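Cas13d (uncultured Ruminococcus sp, PDB 6IV9) binds CRISPR RNA as a type VI effector, its two HEPN domains dictating both maturation of that guide RNA and cleavage of target RNA. Local coordinates at residues Leu588-Ile593 with Leu726-Met731; Asn620-Asn625 with Ile697-Phe702. The protein carries 2 engineered substitutions. All coordinates share one frame; numbering follows the deposited sequence.

Contact 1: Leu588-Ile593 with Leu726-Met731; sequences LTILGI and LYLTVM. With nucleotides of chain B.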
loop_
_atom_site.group_PDB
_atom_site.type_symbol
_atom_site.label_atom_id
_atom_site.label_comp_id
_atom_site.label_asym_id
_atom_site.label_seq_id
_atom_site.Cartn_x
_atom_site.Cartn_y
_atom_site.Cartn_z
ATOM N N LEU A 588 -13.690 19.720 -15.425
ATOM C CA LEU A 588 -13.662 20.347 -16.767
ATOM C C LEU A 588 -12.218 20.571 -17.220
ATOM O O LEU A 588 -11.946 20.335 -18.349
ATOM C CB LEU A 588 -14.433 21.666 -16.712
ATOM C CG LEU A 588 -15.920 21.552 -17.010
ATOM C CD1 LEU A 588 -16.586 20.539 -16.113
ATOM C CD2 LEU A 588 -16.599 22.899 -16.902
ATOM N N THR A 589 -11.346 21.018 -16.329
ATOM C CA THR A 589 -9.926 21.283 -16.656
ATOM C C THR A 589 -9.200 20.000 -17.075
ATOM O O THR A 589 -8.449 20.045 -18.012
ATOM C CB THR A 589 -9.221 21.942 -15.468
ATOM O OG1 THR A 589 -9.947 23.104 -15.093
ATOM C CG2 THR A 589 -7.788 22.307 -15.756
ATOM N N ILE A 590 -9.427 18.892 -16.384
ATOM C CA ILE A 590 -8.734 17.634 -16.764
ATOM C C ILE A 590 -9.178 17.190 -18.160
ATOM O O ILE A 590 -8.388 16.594 -18.837
ATOM C CB ILE A 590 -8.823 16.539 -15.678
ATOM C CG1 ILE A 590 -7.560 15.684 -15.652
ATOM C CG2 ILE A 590 -10.068 15.689 -15.791
ATOM C CD1 ILE A 590 -7.455 14.799 -14.454
ATOM N N LEU A 591 -10.450 17.374 -18.484
ATOM C CA LEU A 591 -10.986 17.011 -19.818
ATOM C C LEU A 591 -10.382 17.922 -20.888
ATOM O O LEU A 591 -10.028 17.438 -21.937
ATOM C CB LEU A 591 -12.502 17.156 -19.767
ATOM C CG LEU A 591 -13.304 15.878 -19.563
ATOM C CD1 LEU A 591 -12.484 14.682 -19.137
ATOM C CD2 LEU A 591 -14.507 16.093 -18.685
ATOM N N GLY A 592 -10.246 19.206 -20.573
ATOM C CA GLY A 592 -9.723 20.224 -21.495
ATOM C C GLY A 592 -10.722 21.352 -21.657
ATOM O O GLY A 592 -11.793 21.114 -22.155
ATOM N N ILE A 593 -10.335 22.540 -21.221
ATOM C CA ILE A 593 -11.211 23.739 -21.226
ATOM C C ILE A 593 -10.341 24.978 -21.430
ATOM O O ILE A 593 -9.130 24.887 -21.271
ATOM C CB ILE A 593 -11.980 23.802 -19.895
ATOM C CG1 ILE A 593 -13.265 24.618 -19.997
ATOM C CG2 ILE A 593 -11.097 24.316 -18.787
ATOM C CD1 ILE A 593 -14.451 23.827 -20.415
ATOM N N LEU A 726 -11.292 5.542 -20.224
ATOM C CA LEU A 726 -9.948 5.197 -20.739
ATOM C C LEU A 726 -8.982 6.349 -20.489
ATOM O O LEU A 726 -7.884 6.090 -20.105
ATOM C CB LEU A 726 -10.031 4.903 -22.234
ATOM C CG LEU A 726 -8.679 4.767 -22.922
ATOM C CD1 LEU A 726 -7.885 3.629 -22.323
ATOM C CD2 LEU A 726 -8.849 4.565 -24.403
ATOM N N TYR A 727 -9.427 7.574 -20.726
ATOM C CA TYR A 727 -8.541 8.744 -20.541
ATOM C C TYR A 727 -8.087 8.817 -19.084
ATOM O O TYR A 727 -6.917 8.921 -18.838
ATOM C CB TYR A 727 -9.289 10.027 -20.909
ATOM C CG TYR A 727 -8.575 11.291 -20.526
ATOM C CD1 TYR A 727 -7.342 11.590 -21.049
ATOM C CD2 TYR A 727 -9.105 12.172 -19.610
ATOM C CE1 TYR A 727 -6.668 12.740 -20.703
ATOM C CE2 TYR A 727 -8.441 13.325 -19.241
ATOM C CZ TYR A 727 -7.214 13.617 -19.792
ATOM O OH TYR A 727 -6.529 14.729 -19.445
ATOM N N LEU A 728 -9.018 8.705 -18.153
ATOM C CA LEU A 728 -8.640 8.772 -16.722
ATOM C C LEU A 728 -7.722 7.602 -16.356
ATOM O O LEU A 728 -6.799 7.807 -15.611
ATOM C CB LEU A 728 -9.912 8.762 -15.878
ATOM C CG LEU A 728 -10.740 10.033 -15.965
ATOM C CD1 LEU A 728 -12.010 9.911 -15.155
ATOM C CD2 LEU A 728 -9.928 11.226 -15.524
ATOM N N THR A 729 -8.031 6.412 -16.849
ATOM C CA THR A 729 -7.212 5.219 -16.537
ATOM C C THR A 729 -5.789 5.413 -17.059
ATOM O O THR A 729 -4.868 5.168 -16.325
ATOM C CB THR A 729 -7.812 3.951 -17.148
ATOM O OG1 THR A 729 -9.109 3.765 -16.605
ATOM C CG2 THR A 729 -6.974 2.726 -16.883
ATOM N N VAL A 730 -5.638 5.882 -18.281
ATOM C CA VAL A 730 -4.264 6.010 -18.832
ATOM C C VAL A 730 -3.440 7.026 -18.030
ATOM O O VAL A 730 -2.316 6.751 -17.721
ATOM C CB VAL A 730 -4.326 6.362 -20.328
ATOM C CG1 VAL A 730 -2.994 6.832 -20.848
ATOM C CG2 VAL A 730 -4.866 5.208 -21.144
ATOM N N MET A 731 -3.998 8.192 -17.753
ATOM C CA MET A 731 -3.259 9.217 -16.979
ATOM C C MET A 731 -3.003 8.713 -15.550
ATOM O O MET A 731 -1.952 8.941 -15.035
ATOM C CB MET A 731 -3.986 10.562 -17.007
ATOM C CG MET A 731 -4.201 11.074 -18.414
ATOM S SD MET A 731 -2.803 10.873 -19.556
ATOM C CE MET A 731 -1.584 11.937 -18.809
ATOM P P U B 38 -5.057 -0.799 -11.890
ATOM O OP1 U B 38 -4.032 0.127 -11.532
ATOM O OP2 U B 38 -6.294 -0.905 -11.161
ATOM O "O5'" U B 38 -5.391 -0.447 -13.404
ATOM C "C5'" U B 38 -6.466 -1.058 -14.011
ATOM C "C4'" U B 38 -6.366 -0.874 -15.510
ATOM O "O4'" U B 38 -5.099 -1.410 -15.956
ATOM C "C3'" U B 38 -7.411 -1.693 -16.239
ATOM O "O3'" U B 38 -8.581 -0.879 -16.359
ATOM C "C2'" U B 38 -6.741 -1.985 -17.581
ATOM O "O2'" U B 38 -6.802 -0.883 -18.458
ATOM C "C1'" U B 38 -5.284 -2.123 -17.168
ATOM N N1 U B 38 -4.863 -3.513 -16.976
ATOM C C2 U B 38 -3.538 -3.803 -17.258
ATOM O O2 U B 38 -2.748 -2.954 -17.656
ATOM N N3 U B 38 -3.172 -5.114 -17.031
ATOM C C4 U B 38 -3.981 -6.138 -16.539
ATOM O O4 U B 38 -3.510 -7.275 -16.373
ATOM C C5 U B 38 -5.327 -5.732 -16.220
ATOM C C6 U B 38 -5.710 -4.463 -16.448
#
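The last turn of helix 581-591 docks on the long helix 713-760, and the joint between them is Tyr727, whose hydroxyl donates a hydrogen bond to the backbone carbonyl of Ile590. OH lies 2.7 Å from Ile590 O, with a C=O...donor angle of 157° and a tilt of 17° from the carbonyl plane. Because CG of Tyr727 stands anti to the backbone N (chi1 170°), the ring extends straight out from its helix and meets the oxygen at its edge. Ile590 O also sits 3.3 Å from CE2 of Tyr727, on that flank of the phenol. The bond ties a main-chain carbonyl in the last turn of helix 581-591 to a side chain of the neighbouring helix, just ahead of Gly592, where the chain leaves the helix with positive phi. A phenylalanine in place of Tyr727 would probably leave the buried Ile590 carbonyl without this donor. The ring's apolar contacts come from two residues: CG1 of Ile590 lies 4.4 Å from CE2 of Tyr727, and CD1 of Leu591 approaches CD2 of the ring obliquely at 4.2 Å. Beside the tyrosine, Leu728 brings CD2 to within 4.5 Å of CG2 of Ile590, a looser touch. Ala648, Ile694 and Arg645 also pack on Tyr727, and Arg645 NE makes a weak hydrogen bond to Leu591 O. On the opposite flank of helix 713-760, Thr729 CG2 rests 3.9 Å from C4' of U38 of the RNA, chain B.

Contact 2: Asn620-Asn625 with Ile697-Phe702; sequences NFITNN and ISFDDF. With nucleotides of chain B.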
loop_
_atom_site.group_PDB
_atom_site.type_symbol
_atom_site.label_atom_id
_atom_site.label_comp_id
_atom_site.label_asym_id
_atom_site.label_seq_id
_atom_site.Cartn_x
_atom_site.Cartn_y
_atom_site.Cartn_z
ATOM N N ASN A 620 -24.686 16.133 -13.634
ATOM C CA ASN A 620 -24.774 14.743 -13.139
ATOM C C ASN A 620 -23.810 13.848 -13.918
ATOM O O ASN A 620 -23.183 13.011 -13.315
ATOM C CB ASN A 620 -26.216 14.254 -13.167
ATOM C CG ASN A 620 -27.100 15.032 -12.219
ATOM O OD1 ASN A 620 -26.618 15.700 -11.327
ATOM N ND2 ASN A 620 -28.395 14.939 -12.407
ATOM N N PHE A 621 -23.723 14.040 -15.225
ATOM C CA PHE A 621 -22.821 13.204 -16.045
ATOM C C PHE A 621 -21.372 13.416 -15.601
ATOM O O PHE A 621 -20.684 12.455 -15.436
ATOM C CB PHE A 621 -22.990 13.530 -17.527
ATOM C CG PHE A 621 -22.084 12.749 -18.439
ATOM C CD1 PHE A 621 -22.416 11.473 -18.841
ATOM C CD2 PHE A 621 -20.892 13.281 -18.881
ATOM C CE1 PHE A 621 -21.583 10.745 -19.668
ATOM C CE2 PHE A 621 -20.061 12.552 -19.707
ATOM C CZ PHE A 621 -20.411 11.292 -20.102
ATOM N N ILE A 622 -20.961 14.661 -15.417
ATOM C CA ILE A 622 -19.578 14.988 -14.974
ATOM C C ILE A 622 -19.343 14.433 -13.566
ATOM O O ILE A 622 -18.279 13.923 -13.305
ATOM C CB ILE A 622 -19.335 16.506 -15.044
ATOM C CG1 ILE A 622 -19.425 17.019 -16.479
ATOM C CG2 ILE A 622 -18.011 16.885 -14.421
ATOM C CD1 ILE A 622 -18.252 16.628 -17.316
ATOM N N THR A 623 -20.324 14.575 -12.689
ATOM C CA THR A 623 -20.162 14.059 -11.320
ATOM C C THR A 623 -19.993 12.539 -11.335
ATOM O O THR A 623 -19.064 12.060 -10.731
ATOM C CB THR A 623 -21.407 14.395 -10.490
ATOM O OG1 THR A 623 -21.522 15.808 -10.392
ATOM C CG2 THR A 623 -21.369 13.772 -9.119
ATOM N N ASN A 624 -20.873 11.824 -12.022
ATOM C CA ASN A 624 -20.818 10.345 -12.056
ATOM C C ASN A 624 -19.559 9.816 -12.738
ATOM O O ASN A 624 -19.035 8.842 -12.269
ATOM C CB ASN A 624 -21.984 9.746 -12.827
ATOM C CG ASN A 624 -23.310 9.968 -12.152
ATOM O OD1 ASN A 624 -23.369 10.593 -11.112
ATOM N ND2 ASN A 624 -24.365 9.457 -12.745
ATOM N N ASN A 625 -19.140 10.431 -13.837
ATOM C CA ASN A 625 -18.026 9.877 -14.637
ATOM C C ASN A 625 -16.664 10.483 -14.325
ATOM O O ASN A 625 -15.689 9.885 -14.718
ATOM C CB ASN A 625 -18.351 9.987 -16.116
ATOM C CG ASN A 625 -19.540 9.124 -16.431
ATOM O OD1 ASN A 625 -19.411 7.920 -16.510
ATOM N ND2 ASN A 625 -20.701 9.731 -16.515
ATOM N N ILE A 697 -9.043 14.944 -26.749
ATOM C CA ILE A 697 -10.245 15.024 -25.874
ATOM C C ILE A 697 -10.445 16.459 -25.358
ATOM O O ILE A 697 -9.480 17.146 -25.183
ATOM C CB ILE A 697 -10.099 14.049 -24.697
ATOM C CG1 ILE A 697 -11.414 13.863 -23.957
ATOM C CG2 ILE A 697 -9.018 14.522 -23.753
ATOM C CD1 ILE A 697 -11.353 12.776 -22.942
ATOM N N SER A 698 -11.687 16.849 -25.129
ATOM C CA SER A 698 -11.973 18.176 -24.543
ATOM C C SER A 698 -13.316 18.113 -23.832
ATOM O O SER A 698 -14.102 17.256 -24.152
ATOM C CB SER A 698 -11.973 19.246 -25.579
ATOM O OG SER A 698 -13.063 19.085 -26.450
ATOM N N PHE A 699 -13.579 19.067 -22.953
ATOM C CA PHE A 699 -14.880 19.113 -22.245
ATOM C C PHE A 699 -15.999 19.324 -23.265
ATOM O O PHE A 699 -17.044 18.753 -23.140
ATOM C CB PHE A 699 -14.923 20.246 -21.226
ATOM C CG PHE A 699 -16.308 20.486 -20.695
ATOM C CD1 PHE A 699 -16.951 19.525 -19.949
ATOM C CD2 PHE A 699 -16.975 21.660 -20.957
ATOM C CE1 PHE A 699 -18.220 19.740 -19.452
ATOM C CE2 PHE A 699 -18.247 21.872 -20.465
ATOM C CZ PHE A 699 -18.867 20.912 -19.719
ATOM N N ASP A 700 -15.677 20.053 -24.327
ATOM C CA ASP A 700 -16.603 20.453 -25.419
ATOM C C ASP A 700 -17.208 19.209 -26.066
ATOM O O ASP A 700 -18.361 19.250 -26.413
ATOM C CB ASP A 700 -15.865 21.278 -26.467
ATOM C CG ASP A 700 -16.768 21.930 -27.494
ATOM O OD1 ASP A 700 -17.388 22.922 -27.150
ATOM O OD2 ASP A 700 -16.831 21.435 -28.623
ATOM N N ASP A 701 -16.462 18.113 -26.118
ATOM C CA ASP A 701 -16.930 16.852 -26.746
ATOM C C ASP A 701 -18.164 16.298 -26.034
ATOM O O ASP A 701 -18.895 15.546 -26.660
ATOM C CB ASP A 701 -15.886 15.751 -26.633
ATOM C CG ASP A 701 -14.663 15.990 -27.478
ATOM O OD1 ASP A 701 -14.713 16.877 -28.318
ATOM O OD2 ASP A 701 -13.686 15.297 -27.280
ATOM N N PHE A 702 -18.309 16.591 -24.748
ATOM C CA PHE A 702 -19.381 15.980 -23.926
ATOM C C PHE A 702 -20.498 16.950 -23.579
ATOM O O PHE A 702 -21.425 16.515 -22.953
ATOM C CB PHE A 702 -18.761 15.458 -22.635
ATOM C CG PHE A 702 -17.517 14.658 -22.893
ATOM C CD1 PHE A 702 -17.602 13.377 -23.395
ATOM C CD2 PHE A 702 -16.269 15.213 -22.721
ATOM C CE1 PHE A 702 -16.463 12.649 -23.674
ATOM C CE2 PHE A 702 -15.134 14.487 -23.006
ATOM C CZ PHE A 702 -15.234 13.209 -23.476
ATOM P P A B 49 -29.696 11.994 -13.721
ATOM O OP1 A B 49 -29.596 13.186 -14.533
ATOM O OP2 A B 49 -28.511 11.313 -13.045
ATOM O "O5'" A B 49 -30.723 12.177 -12.500
ATOM C "C5'" A B 49 -32.067 12.659 -12.745
ATOM C "C4'" A B 49 -32.837 12.708 -11.456
ATOM O "O4'" A B 49 -32.978 11.369 -10.944
ATOM C "C3'" A B 49 -32.203 13.516 -10.316
ATOM O "O3'" A B 49 -32.556 14.880 -10.469
ATOM C "C2'" A B 49 -32.777 12.842 -9.083
ATOM O "O2'" A B 49 -34.105 13.234 -8.827
ATOM C "C1'" A B 49 -32.871 11.388 -9.542
ATOM N N9 A B 49 -31.718 10.598 -9.157
ATOM C C8 A B 49 -30.578 10.290 -9.860
ATOM N N7 A B 49 -29.737 9.540 -9.193
ATOM C C5 A B 49 -30.344 9.381 -7.955
ATOM C C6 A B 49 -29.952 8.703 -6.790
ATOM N N6 A B 49 -28.805 8.030 -6.678
ATOM N N1 A B 49 -30.792 8.736 -5.729
ATOM C C2 A B 49 -31.943 9.410 -5.844
ATOM N N3 A B 49 -32.419 10.088 -6.885
ATOM C C4 A B 49 -31.567 10.022 -7.923
ATOM P P A B 50 -31.552 16.047 -10.077
ATOM O OP1 A B 50 -32.066 17.306 -10.616
ATOM O OP2 A B 50 -30.170 15.659 -10.480
ATOM O "O5'" A B 50 -31.528 15.929 -8.502
ATOM C "C5'" A B 50 -32.633 16.385 -7.723
ATOM C "C4'" A B 50 -32.343 16.154 -6.267
ATOM O "O4'" A B 50 -32.309 14.724 -6.019
ATOM C "C3'" A B 50 -30.985 16.622 -5.742
ATOM O "O3'" A B 50 -30.761 18.036 -5.581
ATOM C "C2'" A B 50 -30.889 15.816 -4.446
ATOM O "O2'" A B 50 -31.488 16.508 -3.369
ATOM C "C1'" A B 50 -31.551 14.482 -4.850
ATOM N N9 A B 50 -30.564 13.441 -5.144
ATOM C C8 A B 50 -29.876 13.220 -6.314
ATOM N N7 A B 50 -28.996 12.251 -6.235
ATOM C C5 A B 50 -29.101 11.813 -4.921
ATOM C C6 A B 50 -28.438 10.804 -4.205
ATOM N N6 A B 50 -27.500 10.020 -4.735
ATOM N N1 A B 50 -28.775 10.627 -2.908
ATOM C C2 A B 50 -29.715 11.417 -2.374
ATOM N N3 A B 50 -30.408 12.400 -2.944
ATOM C C4 A B 50 -30.054 12.546 -4.235
#
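Helix 617-627 packs against the loop that follows helix 683-696, with the CA atoms of Ile622 and Phe702 9.0 Å apart and a short helix-like turn at Phe699-Asp701. No hydrogen bond crosses; the meeting is apolar. Ile622 has CG1 beside its backbone N (chi1 -64°), which carries CD1 to the edge of the Phe699 ring, in its plane, 3.8 Å from CE1. The two side chains cross at about a right angle. Alongside, CE2 of Phe621 comes within 4.3 Å of CB of Phe702, so that this ring meets the stem of the other phenylalanine. Both segments carry side-chain bonds of their own. In the loop, which joins helix 683-696 to helix 713-760, Ser698 N and OG make weak hydrogen bonds to the two carboxylate oxygens of Asp701 across the helix-like turn, and Asp701 CB sits over the centre of one face of Phe702. In the helix, which widens to a pi-type turn at 623-625, Phe621 O accepts both Asn625 N and Asn625 ND2; Asn625 ND2, 2.9 Å from Phe621 O, also lies above one face of the Phe621 ring, toward its rim. Ala720 and Ile724 of helix 713-760 pack on Phe621 as well. The side of the helix turned from the loop handles RNA: Asn620 ND2 bonds OP2 of A50 of chain B at 2.7 Å and, almost straight (175°), OP1 of A49 of chain B at 3.0 Å, bridging two successive phosphates of the guide.

In the fold
Contact 2 is nested along the chain inside the loop closed by contact 1, and their centres lie 9 Å apart. Phe699 joins them: its N is 2.8 Å from Gly592 O, a probable hydrogen bond, and its CD2 packs 3.4 Å from CD1 of Ile593. The end of helix 581-591 is therefore fastened both to helix 713-760 and to the loop at 697-702. A second bridge has Leu728 CD1 3.7 Å from Asn625 O. The joined contacts meet the guide RNA at two separate places, U38 beside contact 1 and the phosphates of A49 and A50 beside contact 2, both approached from helix faces turned away from the shared packing.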